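Local structure of intramolecular trans-sialidase (Macrobdella decora, 3SLI) at residues G157-Q161 with G162-Y166. The protein cleaves sialic acid from sialoglycoconjugates by intramolecular trans-sialidase action, probably releasing it as 2,7-anhydro-Neu5Ac. Residues are numbered along the deposited sequence; the frame is centred on the assembly and turned at random.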
# COMPACT_ATOMS: atom_id res chain seq x y z
N GLY A 157 -3.56 32.02 7.26
CA GLY A 157 -4.99 32.09 7.49
C GLY A 157 -5.68 32.77 6.33
O GLY A 157 -5.01 33.28 5.42
N THR A 158 -7.00 32.71 6.32
CA THR A 158 -7.81 33.34 5.28
C THR A 158 -8.79 34.26 5.99
O THR A 158 -9.53 33.82 6.88
CB THR A 158 -8.60 32.30 4.46
OG1 THR A 158 -7.68 31.53 3.67
CG2 THR A 158 -9.62 32.98 3.55
N LYS A 159 -8.76 35.55 5.65
CA LYS A 159 -9.65 36.51 6.30
C LYS A 159 -11.08 36.38 5.77
O LYS A 159 -11.32 36.51 4.56
CB LYS A 159 -9.12 37.93 6.15
CG LYS A 159 -7.82 38.15 6.92
CD LYS A 159 -7.36 39.60 6.89
CE LYS A 159 -6.12 39.77 7.74
NZ LYS A 159 -5.65 41.18 7.82
N ARG A 160 -12.00 36.05 6.67
CA ARG A 160 -13.41 35.89 6.34
C ARG A 160 -14.22 36.70 7.34
O ARG A 160 -14.17 36.45 8.54
CB ARG A 160 -13.81 34.41 6.40
CG ARG A 160 -12.93 33.51 5.55
CD ARG A 160 -13.43 32.08 5.54
NE ARG A 160 -14.54 31.89 4.62
CZ ARG A 160 -15.24 30.77 4.51
NH1 ARG A 160 -14.94 29.73 5.28
NH2 ARG A 160 -16.22 30.68 3.62
N GLN A 161 -14.91 37.72 6.84
CA GLN A 161 -15.71 38.62 7.66
C GLN A 161 -14.93 39.12 8.88
O GLN A 161 -15.42 39.07 10.02
CB GLN A 161 -17.04 37.97 8.07
CG GLN A 161 -17.87 37.53 6.89
CD GLN A 161 -19.31 37.24 7.27
OE1 GLN A 161 -20.18 38.10 7.12
NE2 GLN A 161 -19.57 36.02 7.73
N GLY A 162 -13.71 39.58 8.63
CA GLY A 162 -12.85 40.12 9.67
C GLY A 162 -12.23 39.14 10.65
O GLY A 162 -11.62 39.56 11.63
N LYS A 163 -12.36 37.84 10.38
CA LYS A 163 -11.82 36.80 11.25
C LYS A 163 -10.78 35.98 10.51
O LYS A 163 -10.84 35.84 9.28
CB LYS A 163 -12.93 35.84 11.69
CG LYS A 163 -14.09 36.47 12.43
CD LYS A 163 -13.67 36.92 13.80
CE LYS A 163 -14.84 37.50 14.57
NZ LYS A 163 -14.44 37.88 15.96
N ILE A 164 -9.85 35.40 11.26
CA ILE A 164 -8.83 34.54 10.68
C ILE A 164 -9.41 33.12 10.62
O ILE A 164 -9.61 32.48 11.65
CB ILE A 164 -7.52 34.53 11.51
CG1 ILE A 164 -6.84 35.91 11.48
CG2 ILE A 164 -6.55 33.45 10.98
CD1 ILE A 164 -6.29 36.31 10.11
N ALA A 165 -9.76 32.67 9.42
CA ALA A 165 -10.29 31.33 9.22
C ALA A 165 -9.15 30.40 8.78
O ALA A 165 -8.09 30.88 8.35
CB ALA A 165 -11.40 31.34 8.17
N TYR A 166 -9.35 29.09 8.89
CA TYR A 166 -8.33 28.09 8.52
C TYR A 166 -6.99 28.51 9.14
O TYR A 166 -5.97 28.59 8.45
CB TYR A 166 -8.20 28.04 6.99
CG TYR A 166 -9.51 27.96 6.24
CD1 TYR A 166 -10.53 27.10 6.64
CD2 TYR A 166 -9.72 28.75 5.10
CE1 TYR A 166 -11.72 27.01 5.93
CE2 TYR A 166 -10.90 28.67 4.38
CZ TYR A 166 -11.90 27.80 4.80
OH TYR A 166 -13.07 27.70 4.08
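T158 and A165 face each other as a hydrogen-bonded antiparallel pair: T158 N donates to A165 O at 2.9 Å, and A165 N answers to T158 O at 2.8 Å. R160 and K163 form the second such pair and close a two-residue hairpin through a type I' turn; R160 N bonds to K163 O, and K163 N to R160 O, both at 2.9 Å. The same K163 O also takes a CA-H...O contact from K159. Q161 and G162 both have positive phi at the turn, a backbone shape glycine adopts without strain. On one face K159 CG meets I164 CD1 at 4.0 Å, the K159 stem against the delta methyl of I164. On the other, the small methyl of A165 lets the R160 chain pass over it, R160 CD lying 3.4 Å from A165 CB. A bend at chi3 (80°) turns the guanidinium toward Y166, where R160 NH1 sits 3.0 Å from Y166 OH at an angle too poor for a hydrogen bond. The guanidinium's bonds lie elsewhere: NE to Q65 O and NH2 in a salt bridge with D66. T158 OG1, at the edge of the Y166 ring, is hydrogen-bonded to S53, Q161 OE1 accepts from G63 N, and G157 O from S56 OG. In the N-terminal, concanavalin-like sialidase domain, the hairpin lies on the six-stranded antiparallel sheet holding strands 152-155, 51-58 and 67-74, where the Y166 ring stacks with H70.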